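Local coordinates for bifunctional protein PutA (Bdellovibrio bacteriovorus, PDB 5UR2) that probably oxidises proline to glutamate in two steps, through a flavin-dependent proline dehydrogenase and an NAD-dependent glutamate semialdehyde dehydrogenase joined in one polypeptide, at residues K481-L486 against K585-A590; D566-D571 against W675-M680. All blocks are in the same frame, centred on the assembly; numbering follows the deposited sequence.

Interaction 1 (K481-L486 against K585-A590); sequences KMLKAL and KPWAEA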
# COMPACT_ATOMS: atom_id res chain seq x y z
N LYS B 481 -13.13 -40.50 5.52
CA LYS B 481 -13.80 -39.60 4.58
C LYS B 481 -13.05 -39.54 3.26
O LYS B 481 -13.66 -39.44 2.19
CB LYS B 481 -13.94 -38.20 5.18
CG LYS B 481 -14.98 -38.14 6.29
CD LYS B 481 -15.14 -36.73 6.86
CE LYS B 481 -16.15 -36.73 8.00
NZ LYS B 481 -15.51 -36.81 9.33
N MET B 482 -11.71 -39.57 3.32
CA MET B 482 -10.91 -39.54 2.11
C MET B 482 -11.15 -40.79 1.28
O MET B 482 -11.37 -40.71 0.06
CB MET B 482 -9.43 -39.41 2.46
CG MET B 482 -8.53 -39.13 1.30
SD MET B 482 -8.93 -37.49 0.63
CE MET B 482 -9.75 -37.95 -0.91
N LEU B 483 -11.14 -41.96 1.93
CA LEU B 483 -11.40 -43.21 1.23
C LEU B 483 -12.83 -43.26 0.73
O LEU B 483 -13.10 -43.78 -0.36
CB LEU B 483 -11.10 -44.40 2.16
CG LEU B 483 -9.62 -44.61 2.52
CD1 LEU B 483 -9.42 -45.57 3.71
CD2 LEU B 483 -8.92 -45.21 1.31
N LYS B 484 -13.77 -42.71 1.50
CA LYS B 484 -15.14 -42.64 1.02
C LYS B 484 -15.24 -41.74 -0.22
O LYS B 484 -15.87 -42.11 -1.21
CB LYS B 484 -16.04 -42.12 2.14
CG LYS B 484 -17.50 -42.01 1.77
CD LYS B 484 -18.25 -41.27 2.85
CE LYS B 484 -19.60 -40.77 2.33
NZ LYS B 484 -20.41 -40.09 3.38
N ALA B 485 -14.59 -40.57 -0.18
CA ALA B 485 -14.64 -39.65 -1.31
C ALA B 485 -13.99 -40.25 -2.55
O ALA B 485 -14.46 -40.04 -3.68
CB ALA B 485 -13.97 -38.31 -0.95
N LEU B 486 -12.88 -40.97 -2.37
CA LEU B 486 -12.24 -41.63 -3.50
C LEU B 486 -13.15 -42.69 -4.10
O LEU B 486 -13.26 -42.82 -5.33
CB LEU B 486 -10.90 -42.25 -3.08
CG LEU B 486 -9.77 -41.22 -2.88
CD1 LEU B 486 -8.69 -41.79 -2.00
CD2 LEU B 486 -9.18 -40.76 -4.23
N LYS B 585 -2.28 -36.07 -8.07
CA LYS B 585 -1.77 -35.39 -6.89
C LYS B 585 -1.89 -36.31 -5.68
O LYS B 585 -3.00 -36.77 -5.38
CB LYS B 585 -2.52 -34.08 -6.70
CG LYS B 585 -2.19 -33.07 -7.81
CD LYS B 585 -2.44 -31.61 -7.43
CE LYS B 585 -1.35 -31.03 -6.56
NZ LYS B 585 -1.55 -29.57 -6.37
N PRO B 586 -0.80 -36.60 -4.96
CA PRO B 586 -0.91 -37.37 -3.71
C PRO B 586 -1.82 -36.67 -2.71
O PRO B 586 -2.01 -35.45 -2.77
CB PRO B 586 0.53 -37.44 -3.20
CG PRO B 586 1.38 -37.24 -4.44
CD PRO B 586 0.60 -36.30 -5.31
N TRP B 587 -2.37 -37.46 -1.78
CA TRP B 587 -3.36 -36.97 -0.81
C TRP B 587 -3.01 -35.61 -0.20
O TRP B 587 -3.82 -34.68 -0.23
CB TRP B 587 -3.55 -37.97 0.34
CG TRP B 587 -4.27 -39.26 0.03
CD1 TRP B 587 -4.40 -39.88 -1.18
CD2 TRP B 587 -4.96 -40.10 0.98
NE1 TRP B 587 -5.12 -41.04 -1.04
CE2 TRP B 587 -5.47 -41.20 0.27
CE3 TRP B 587 -5.19 -40.01 2.36
CZ2 TRP B 587 -6.21 -42.21 0.90
CZ3 TRP B 587 -5.91 -41.03 2.97
CH2 TRP B 587 -6.41 -42.10 2.25
N ALA B 588 -1.83 -35.50 0.40
CA ALA B 588 -1.47 -34.28 1.12
C ALA B 588 -1.21 -33.12 0.16
O ALA B 588 -1.48 -31.96 0.50
CB ALA B 588 -0.24 -34.52 2.01
N GLU B 589 -0.68 -33.41 -1.03
CA GLU B 589 -0.52 -32.37 -2.06
C GLU B 589 -1.87 -31.82 -2.51
O GLU B 589 -2.05 -30.60 -2.59
CB GLU B 589 0.25 -32.95 -3.24
CG GLU B 589 1.62 -33.42 -2.83
CD GLU B 589 2.51 -32.25 -2.52
OE1 GLU B 589 2.77 -31.43 -3.44
OE2 GLU B 589 2.87 -32.09 -1.34
N ALA B 590 -2.83 -32.70 -2.79
CA ALA B 590 -4.16 -32.26 -3.17
C ALA B 590 -4.83 -31.46 -2.04
O ALA B 590 -5.50 -30.46 -2.30
CB ALA B 590 -5.02 -33.46 -3.57
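Met482 lays its side chain over one face of the Trp587 indole, a CH-pi and Met-aromatic contact that joins helix 476-491 to the start of helix 587-611 of the aldehyde dehydrogenase family region. The CH-pi assignment rests on Met482 CG, which stands 3.5 Å from the centroid of the six-membered ring of Trp587 and only 6° off its normal. The sulfur lies farther out: Met482 SD is 5.0 Å from the same centroid and 17° off the normal, above the face but at a distance, making the methylene the closer partner. A chi1 of -170°, with CG anti to the backbone N, extends the Met482 chain toward the ring; bends at chi2 and chi3 then turn its thioether end back from the indole. Two leucines from the same helix complete the contact. Leu483 CD2 meets the benzene edge near the ring plane, 4.1 Å from Trp587 CZ2, whereas Leu486 CD1 approaches obliquely along the side that carries the ring nitrogen. Trp587 is the first helical residue after the N-cap Pro586, and its large ring, met by Met482 and the two leucines, spans the gap between the backbones: the nearest CA atoms, those of Met482 and Trp587, are 8.5 Å apart. Across the two segments the contact is wholly apolar, and the polar NE1 of this buried indole is satisfied elsewhere, by the carbonyl of Glu813. Phe473 and Pro815 also touch the tryptophan. Beside the indole nitrogen, Leu486 CD1 packs 3.8 Å from Trp587 NE1.

Interaction 2 (D566-D571 against W675-M680); sequences DIMTRD and WGLMKM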
# COMPACT_ATOMS: atom_id res chain seq x y z
N ASP B 566 -16.38 -20.99 1.49
CA ASP B 566 -17.13 -21.85 2.40
C ASP B 566 -17.57 -23.12 1.71
O ASP B 566 -17.51 -24.20 2.30
CB ASP B 566 -18.36 -21.12 2.95
CG ASP B 566 -17.98 -19.93 3.80
OD1 ASP B 566 -16.87 -19.90 4.36
OD2 ASP B 566 -18.79 -19.00 3.89
N ILE B 567 -18.00 -23.02 0.45
CA ILE B 567 -18.40 -24.21 -0.29
C ILE B 567 -17.20 -25.12 -0.50
O ILE B 567 -17.29 -26.34 -0.31
CB ILE B 567 -19.08 -23.80 -1.60
CG1 ILE B 567 -20.45 -23.20 -1.30
CG2 ILE B 567 -19.12 -24.97 -2.60
CD1 ILE B 567 -21.03 -22.40 -2.45
N MET B 568 -16.04 -24.54 -0.85
CA MET B 568 -14.82 -25.34 -0.95
C MET B 568 -14.52 -26.03 0.38
O MET B 568 -14.11 -27.20 0.39
CB MET B 568 -13.63 -24.46 -1.33
CG MET B 568 -13.58 -23.97 -2.77
SD MET B 568 -12.16 -22.81 -2.91
CE MET B 568 -12.22 -22.45 -4.67
N THR B 569 -14.71 -25.33 1.50
CA THR B 569 -14.47 -25.94 2.80
C THR B 569 -15.41 -27.12 3.05
O THR B 569 -14.98 -28.18 3.52
CB THR B 569 -14.61 -24.87 3.89
OG1 THR B 569 -13.72 -23.78 3.62
CG2 THR B 569 -14.31 -25.44 5.28
N ARG B 570 -16.69 -26.95 2.71
CA ARG B 570 -17.65 -28.03 2.88
C ARG B 570 -17.31 -29.24 2.01
O ARG B 570 -17.48 -30.39 2.43
CB ARG B 570 -19.05 -27.51 2.56
CG ARG B 570 -20.18 -28.53 2.66
CD ARG B 570 -21.40 -28.01 1.89
NE ARG B 570 -21.22 -28.12 0.44
CZ ARG B 570 -21.93 -27.44 -0.46
NH1 ARG B 570 -22.85 -26.57 -0.05
NH2 ARG B 570 -21.73 -27.62 -1.75
N ASP B 571 -16.87 -29.01 0.77
CA ASP B 571 -16.66 -30.12 -0.16
C ASP B 571 -15.20 -30.58 -0.20
O ASP B 571 -14.77 -31.19 -1.18
CB ASP B 571 -17.16 -29.73 -1.55
CG ASP B 571 -18.70 -29.59 -1.59
OD1 ASP B 571 -19.33 -29.94 -0.59
OD2 ASP B 571 -19.27 -29.14 -2.60
N TRP B 675 -14.10 -27.97 -13.69
CA TRP B 675 -15.55 -28.16 -13.74
C TRP B 675 -16.14 -28.10 -12.34
O TRP B 675 -17.14 -27.41 -12.11
CB TRP B 675 -15.83 -29.48 -14.45
CG TRP B 675 -17.20 -30.09 -14.38
CD1 TRP B 675 -17.55 -31.22 -13.67
CD2 TRP B 675 -18.38 -29.69 -15.09
NE1 TRP B 675 -18.88 -31.53 -13.90
CE2 TRP B 675 -19.41 -30.60 -14.77
CE3 TRP B 675 -18.66 -28.64 -15.98
CZ2 TRP B 675 -20.70 -30.49 -15.28
CZ3 TRP B 675 -19.95 -28.53 -16.49
CH2 TRP B 675 -20.96 -29.45 -16.13
N GLY B 676 -15.48 -28.75 -11.38
CA GLY B 676 -15.90 -28.61 -10.00
C GLY B 676 -15.87 -27.17 -9.52
O GLY B 676 -16.78 -26.73 -8.82
N LEU B 677 -14.84 -26.41 -9.92
CA LEU B 677 -14.79 -24.99 -9.54
C LEU B 677 -15.98 -24.23 -10.11
O LEU B 677 -16.60 -23.42 -9.40
CB LEU B 677 -13.48 -24.35 -10.00
CG LEU B 677 -13.36 -22.83 -9.74
CD1 LEU B 677 -13.36 -22.47 -8.24
CD2 LEU B 677 -12.12 -22.23 -10.40
N MET B 678 -16.32 -24.46 -11.38
CA MET B 678 -17.43 -23.74 -11.99
C MET B 678 -18.75 -24.05 -11.28
O MET B 678 -19.59 -23.15 -11.09
CB MET B 678 -17.52 -24.08 -13.48
CG MET B 678 -18.56 -23.26 -14.24
SD MET B 678 -18.23 -21.51 -14.14
CE MET B 678 -19.82 -20.83 -14.62
N LYS B 679 -18.96 -25.31 -10.89
CA LYS B 679 -20.20 -25.68 -10.21
C LYS B 679 -20.32 -24.98 -8.86
O LYS B 679 -21.42 -24.62 -8.43
CB LYS B 679 -20.26 -27.21 -10.04
CG LYS B 679 -20.58 -27.92 -11.35
CD LYS B 679 -21.88 -27.36 -11.93
CE LYS B 679 -22.08 -27.69 -13.40
NZ LYS B 679 -23.13 -26.80 -14.01
N MET B 680 -19.19 -24.83 -8.16
CA MET B 680 -19.19 -24.12 -6.89
C MET B 680 -19.41 -22.63 -7.11
O MET B 680 -20.13 -21.98 -6.34
CB MET B 680 -17.88 -24.37 -6.14
CG MET B 680 -17.60 -25.83 -5.81
SD MET B 680 -16.18 -26.09 -4.71
CE MET B 680 -14.78 -25.70 -5.74
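Met680 fits against both Ile567 and Met568, packing helix 671-684 on the C-terminal end of helix 554-570 within the aldehyde dehydrogenase fold. The axes of segments 566-570 and 675-680 approach to 10.8 Å, and their N-to-C directions make an angle of 124°. The tight part is built from methyls, methylenes and sulfur: Ile567 CG2 lies 3.7 Å from Met680 CG and also touches the sulfur, while Met680 CE reaches Met568 CG at 3.6 Å. Extended beyond CG, with chi2 and chi3 both near 180°, Met568 crosses Met680 at about a right angle and carries its methyl onward to Leu677, where Met568 CE lies 3.7 Å from Leu677 CD1. By contrast, the exposed Arg570 makes no contact with 675-680. Its NE and NH2 grip the two carboxylate oxygens of the partly exposed Asp571 side-on; Arg570 NE to Asp571 OD1 is 2.8 Å, with an N-H...O angle of 176°. Glu683, one turn beyond Met680, takes Arg570 NH1 in a further salt bridge, giving the helices an ionic link beside their apolar one. Contact between the two segments thus relies on burial and van der Waals fit, with the Arg570-Asp571 salt bridge lying at the more exposed margin.

Interactions 1 and 2 have centres 16 Å apart, with nearest atoms about 7 Å from each other, so they do not touch directly. Helix 587-611 connects them physically: it begins with the tryptophan of interaction 1, and farther along, its Ala597 and Ile598 pack against Met568 of interaction 2. Along the chain the segments alternate, in the order 481-486, 566-571, 585-590, 675-680, so the two contacts cross along the chain. Both lie away from the flavin pocket and from the predicted catalytic Glu746 and Cys780. Interaction 1 nevertheless has a neighbour close to the latter in sequence, since Glu589 forms a salt bridge with Lys779, the residue immediately preceding Cys780.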